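Local atomic coordinates of periplasmic protein TorT (Vibrio parahaemolyticus, PDB entry 3O1I), a protein that probably binds or senses trimethylamine N-oxide in the periplasm, as a solute-binding-type partner of the TorS sensor kinase. Residues 124-129 and 197-202; 141-146 and 153-158. All blocks are in the same frame, centred on the assembly; numbering follows the deposited sequence.

Contacts 1 and 2 have centres about 12 Å apart, on the same side of the chain's centre, and both reach one four-stranded parallel sheet. Contact 1 sets the end of helix 116-127 against strand 197-200; contact 2 sets strand 137-142 and its following loop against helix 152-163. Along the chain the order is 124-129, 141-146, 153-158, 197-202, so contact 2 falls wholly between the two segments of contact 1. The two strands are sheet neighbours, with probable backbone hydrogen bonds from L142 N to V199 O (2.9 Å) and from S201 N to L142 O (3.0 Å). Together the contacts show two helices packed against one face of this alpha/beta lobe.

Contact 1: 124-129 and 197-202; sequences KYLAER and YIVGSA
L126 and Y197 mark the closest backbone approach, their CA atoms 9.1 Å apart, a separation at which helix 116-127 and strand 197-200 meet through side chains alone. L126, on the helix, and R129, three residues on, both direct CB at the strand. Of the strand residues, Y197 and V199 have their CB atoms directed at the helix, whereas that of I198 points away, toward the opposite side of the sheet.

L126 carries the apolar part with its two methyl branches. CD2 of L126 sits 3.9 Å from the Y197 ring centroid and only 6° off the ring normal, a CH-pi contact over the middle of one face. The other branch reaches further along the strand, L126 CD1 lying 3.6 Å from V199 CG1. The leucine thus spans two strand residues that face the same way, and I139, V224 and I162 close round it.

R129 comes to the phenol end instead. Its chain is extended from CG to NE, and the guanidinium plane stands 75° from the ring, with the Y197 hydroxyl at the guanidinium edge. R129 NE donates to Y197 OH at 2.6 Å, but the angle at the hydrogen is 124°, so the bond is weak; a clash at the hydroxyl also makes its position less sure. The stronger partner of that oxygen is H130 NE2, next along the chain from R129.

Backbone bonds of V199 with A140 and L142 hold the strand beside 137-142. Helices packed on a parallel sheet are characteristic of the Rossmann-like alpha/beta lobes of periplasmic binding proteins, and here helix 116-127 covers the inner strand 197-200.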
loop_
_atom_site.group_PDB
_atom_site.type_symbol
_atom_site.label_atom_id
_atom_site.label_comp_id
_atom_site.label_asym_id
_atom_site.label_seq_id
_atom_site.Cartn_x
_atom_site.Cartn_y
_atom_site.Cartn_z
ATOM N N LYS D 124 12.352 38.703 -16.589
ATOM C CA LYS D 124 13.183 39.901 -16.573
ATOM C C LYS D 124 14.640 39.499 -16.360
ATOM O O LYS D 124 15.538 40.102 -16.935
ATOM C CB LYS D 124 12.725 40.847 -15.450
ATOM C CG LYS D 124 12.911 42.336 -15.739
ATOM C CD LYS D 124 12.283 43.222 -14.652
ATOM C CE LYS D 124 12.981 43.069 -13.296
ATOM N NZ LYS D 124 12.415 43.974 -12.241
ATOM N N TYR D 125 14.875 38.480 -15.536
ATOM C CA TYR D 125 16.237 38.024 -15.276
ATOM C C TYR D 125 16.876 37.440 -16.526
ATOM O O TYR D 125 18.075 37.589 -16.749
ATOM C CB TYR D 125 16.265 36.958 -14.182
ATOM C CG TYR D 125 17.597 36.240 -14.061
ATOM C CD1 TYR D 125 18.462 36.509 -13.001
ATOM C CD2 TYR D 125 17.983 35.276 -14.998
ATOM C CE1 TYR D 125 19.676 35.831 -12.869
ATOM C CE2 TYR D 125 19.195 34.594 -14.879
ATOM C CZ TYR D 125 20.035 34.873 -13.809
ATOM O OH TYR D 125 21.215 34.176 -13.655
ATOM N N LEU D 126 16.085 36.757 -17.337
ATOM C CA LEU D 126 16.631 36.154 -18.536
ATOM C C LEU D 126 16.695 37.125 -19.706
ATOM O O LEU D 126 17.565 36.998 -20.567
ATOM C CB LEU D 126 15.826 34.909 -18.910
ATOM C CG LEU D 126 15.934 33.775 -17.886
ATOM C CD1 LEU D 126 14.973 32.679 -18.272
ATOM C CD2 LEU D 126 17.352 33.240 -17.817
ATOM N N ALA D 127 15.784 38.093 -19.739
ATOM C CA ALA D 127 15.778 39.075 -20.821
ATOM C C ALA D 127 16.952 40.034 -20.622
ATOM O O ALA D 127 17.375 40.726 -21.547
ATOM C CB ALA D 127 14.467 39.842 -20.814
ATOM N N GLU D 128 17.467 40.056 -19.396
ATOM C CA GLU D 128 18.574 40.917 -19.011
ATOM C C GLU D 128 19.879 40.155 -19.147
ATOM O O GLU D 128 20.963 40.726 -19.099
ATOM C CB GLU D 128 18.377 41.368 -17.560
ATOM C CG GLU D 128 19.499 42.223 -16.980
ATOM C CD GLU D 128 19.216 42.672 -15.548
ATOM O OE1 GLU D 128 18.929 41.802 -14.694
ATOM O OE2 GLU D 128 19.286 43.892 -15.277
ATOM N N ARG D 129 19.755 38.849 -19.319
ATOM C CA ARG D 129 20.907 37.973 -19.456
ATOM C C ARG D 129 21.064 37.622 -20.936
ATOM O O ARG D 129 22.097 37.121 -21.370
ATOM C CB ARG D 129 20.664 36.709 -18.631
ATOM C CG ARG D 129 21.848 35.774 -18.502
ATOM C CD ARG D 129 21.380 34.383 -18.076
ATOM N NE ARG D 129 22.490 33.494 -17.748
ATOM C CZ ARG D 129 23.304 33.686 -16.719
ATOM N NH1 ARG D 129 23.119 34.732 -15.932
ATOM N NH2 ARG D 129 24.298 32.842 -16.476
ATOM N N TYR D 197 17.909 26.964 -21.070
ATOM C CA TYR D 197 17.371 27.145 -19.719
ATOM C C TYR D 197 16.046 26.421 -19.513
ATOM O O TYR D 197 15.328 26.110 -20.469
ATOM C CB TYR D 197 17.107 28.625 -19.417
ATOM C CG TYR D 197 18.288 29.543 -19.546
ATOM C CD1 TYR D 197 18.364 30.461 -20.592
ATOM C CD2 TYR D 197 19.314 29.521 -18.608
ATOM C CE1 TYR D 197 19.434 31.342 -20.697
ATOM C CE2 TYR D 197 20.392 30.394 -18.702
ATOM C CZ TYR D 197 20.448 31.304 -19.746
ATOM O OH TYR D 197 21.504 32.184 -19.818
ATOM N N ILE D 198 15.737 26.174 -18.245
ATOM C CA ILE D 198 14.483 25.557 -17.843
ATOM C C ILE D 198 13.908 26.476 -16.765
ATOM O O ILE D 198 14.537 26.710 -15.727
ATOM C CB ILE D 198 14.653 24.162 -17.186
ATOM C CG1 ILE D 198 15.286 23.164 -18.145
ATOM C CG2 ILE D 198 13.291 23.624 -16.777
ATOM C CD1 ILE D 198 15.580 21.825 -17.471
ATOM N N VAL D 199 12.728 27.019 -17.023
ATOM C CA VAL D 199 12.062 27.861 -16.043
ATOM C C VAL D 199 10.793 27.144 -15.624
ATOM O O VAL D 199 9.897 26.920 -16.441
ATOM C CB VAL D 199 11.710 29.256 -16.607
ATOM C CG1 VAL D 199 12.971 30.048 -16.797
ATOM C CG2 VAL D 199 10.980 29.138 -17.926
ATOM N N GLY D 200 10.729 26.755 -14.356
ATOM C CA GLY D 200 9.551 26.062 -13.882
ATOM C C GLY D 200 9.294 26.196 -12.397
ATOM O O GLY D 200 9.898 27.034 -11.727
ATOM N N SER D 201 8.397 25.361 -11.882
ATOM C CA SER D 201 8.040 25.379 -10.470
ATOM C C SER D 201 9.207 25.004 -9.589
ATOM O O SER D 201 10.205 24.459 -10.051
ATOM C CB SER D 201 6.915 24.396 -10.214
ATOM O OG SER D 201 7.294 23.103 -10.659
ATOM N N ALA D 202 9.092 25.284 -8.304
ATOM C CA ALA D 202 10.184 24.931 -7.426
ATOM C C ALA D 202 10.315 23.423 -7.494
ATOM O O ALA D 202 11.402 22.877 -7.312
ATOM C CB ALA D 202 9.899 25.377 -6.003
#

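Contact 2: 141-146 and 153-158; sequences LLLGPR and PVTTGF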
loop_
_atom_site.group_PDB
_atom_site.type_symbol
_atom_site.label_atom_id
_atom_site.label_comp_id
_atom_site.label_asym_id
_atom_site.label_seq_id
_atom_site.Cartn_x
_atom_site.Cartn_y
_atom_site.Cartn_z
ATOM N N LEU D 141 9.713 25.644 -20.704
ATOM C CA LEU D 141 8.781 25.989 -19.627
ATOM C C LEU D 141 8.125 24.822 -18.895
ATOM O O LEU D 141 7.326 24.110 -19.471
ATOM C CB LEU D 141 7.672 26.907 -20.166
ATOM C CG LEU D 141 7.956 28.413 -20.231
ATOM C CD1 LEU D 141 6.858 29.129 -21.019
ATOM C CD2 LEU D 141 8.040 28.956 -18.814
ATOM N N LEU D 142 8.457 24.643 -17.621
ATOM C CA LEU D 142 7.862 23.577 -16.816
ATOM C C LEU D 142 7.227 24.204 -15.577
ATOM O O LEU D 142 7.674 23.998 -14.450
ATOM C CB LEU D 142 8.915 22.549 -16.396
ATOM C CG LEU D 142 9.730 21.887 -17.513
ATOM C CD1 LEU D 142 10.594 20.802 -16.897
ATOM C CD2 LEU D 142 8.821 21.307 -18.581
ATOM N N LEU D 143 6.163 24.961 -15.809
ATOM C CA LEU D 143 5.453 25.675 -14.761
ATOM C C LEU D 143 4.658 24.817 -13.791
ATOM O O LEU D 143 4.880 24.879 -12.584
ATOM C CB LEU D 143 4.546 26.719 -15.407
ATOM C CG LEU D 143 5.353 27.667 -16.301
ATOM C CD1 LEU D 143 4.426 28.656 -17.003
ATOM C CD2 LEU D 143 6.401 28.378 -15.447
ATOM N N GLY D 144 3.728 24.024 -14.308
ATOM C CA GLY D 144 2.935 23.179 -13.434
ATOM C C GLY D 144 1.662 22.701 -14.098
ATOM O O GLY D 144 1.630 22.540 -15.319
ATOM N N PRO D 145 0.589 22.473 -13.323
ATOM C CA PRO D 145 -0.695 22.005 -13.855
ATOM C C PRO D 145 -1.362 22.914 -14.903
ATOM O O PRO D 145 -0.733 23.323 -15.878
ATOM C CB PRO D 145 -1.536 21.812 -12.588
ATOM C CG PRO D 145 -0.930 22.777 -11.622
ATOM C CD PRO D 145 0.533 22.610 -11.858
ATOM N N ARG D 146 -2.644 23.210 -14.709
ATOM C CA ARG D 146 -3.390 24.056 -15.636
ATOM C C ARG D 146 -4.425 24.933 -14.938
ATOM O O ARG D 146 -5.503 25.185 -15.479
ATOM C CB ARG D 146 -4.083 23.205 -16.700
ATOM C CG ARG D 146 -3.209 22.828 -17.889
ATOM C CD ARG D 146 -2.921 24.037 -18.789
ATOM N NE ARG D 146 -4.145 24.673 -19.282
ATOM C CZ ARG D 146 -4.180 25.663 -20.172
ATOM N NH1 ARG D 146 -3.053 26.146 -20.686
ATOM N NH2 ARG D 146 -5.343 26.180 -20.545
ATOM N N PRO D 153 -1.692 33.273 -15.140
ATOM C CA PRO D 153 -1.300 34.352 -14.228
ATOM C C PRO D 153 0.211 34.592 -14.355
ATOM O O PRO D 153 0.653 35.683 -14.704
ATOM C CB PRO D 153 -1.686 33.799 -12.863
ATOM C CG PRO D 153 -2.897 32.965 -13.182
ATOM C CD PRO D 153 -2.487 32.246 -14.441
ATOM N N VAL D 154 0.986 33.545 -14.079
ATOM C CA VAL D 154 2.446 33.588 -14.162
ATOM C C VAL D 154 2.943 33.652 -15.606
ATOM O O VAL D 154 3.929 34.325 -15.907
ATOM C CB VAL D 154 3.076 32.352 -13.492
ATOM C CG1 VAL D 154 4.537 32.220 -13.887
ATOM C CG2 VAL D 154 2.968 32.476 -11.997
ATOM N N THR D 155 2.264 32.931 -16.489
ATOM C CA THR D 155 2.627 32.914 -17.897
ATOM C C THR D 155 2.693 34.340 -18.441
ATOM O O THR D 155 3.773 34.840 -18.738
ATOM C CB THR D 155 1.608 32.092 -18.737
ATOM O OG1 THR D 155 1.645 30.722 -18.321
ATOM C CG2 THR D 155 1.936 32.171 -20.229
ATOM N N THR D 156 1.543 34.996 -18.562
ATOM C CA THR D 156 1.513 36.361 -19.077
ATOM C C THR D 156 2.554 37.223 -18.368
ATOM O O THR D 156 3.167 38.091 -18.980
ATOM C CB THR D 156 0.108 36.989 -18.923
ATOM O OG1 THR D 156 -0.827 36.255 -19.726
ATOM C CG2 THR D 156 0.117 38.445 -19.380
ATOM N N GLY D 157 2.747 36.974 -17.077
ATOM C CA GLY D 157 3.747 37.711 -16.327
ATOM C C GLY D 157 5.100 37.418 -16.950
ATOM O O GLY D 157 5.796 38.330 -17.388
ATOM N N PHE D 158 5.466 36.138 -17.005
ATOM C CA PHE D 158 6.732 35.717 -17.599
ATOM C C PHE D 158 6.815 36.172 -19.046
ATOM O O PHE D 158 7.827 36.714 -19.480
ATOM C CB PHE D 158 6.868 34.192 -17.578
ATOM C CG PHE D 158 8.100 33.686 -18.280
ATOM C CD1 PHE D 158 9.321 33.613 -17.610
ATOM C CD2 PHE D 158 8.050 33.328 -19.628
ATOM C CE1 PHE D 158 10.470 33.191 -18.267
ATOM C CE2 PHE D 158 9.193 32.909 -20.294
ATOM C CZ PHE D 158 10.406 32.841 -19.614
#
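In the beta-alpha-beta unit of strand 137-142, helix 152-163 and strand 167-172, L141 meets F158 and L143 meets T155, packing the helix on the end of its first strand and the loop after it. The CA atoms of L143 and T155, 8.4 Å apart, mark the nearest point of the two backbones. No hydrogen bond crosses between the segments, and the contact is made by side chains of the strand end, of the loop and of the helix's early turns.

L141 offers one methyl branch, CD2, to a face of the F158 ring, and the nearest pair, L141 CD2 to F158 CE2, is a loose 4.4 Å. The phenylalanine is swung out to this place by a first torsion that sets CG opposite the backbone N (chi1 175°), and V199 of strand 197-200 touches both partners. One turn nearer the start of the helix, L143 and T155 meet with their side chains at about a right angle. The touching atoms are L143 CD1 and T155 OG1, 3.7 Å apart, a methyl against a hydroxyl oxygen. V154 also directs its CB at the loop, but its nearest approach is only 4.5 Å; V226 touches both V154 and L143.

In the fold this is the crossover that joins two neighbouring parallel strands through a covering helix, and L141 pairs by backbone with D171 and F173 of the returning strand and its following loop. The hydroxyl of S172 bonds to L141 O as well. Past the strand the chain bends at L143 and runs extended through G144. The backbone of G144 bonds to that of A175, which ties the loop leaving strand 137-142 to the one leaving 167-172.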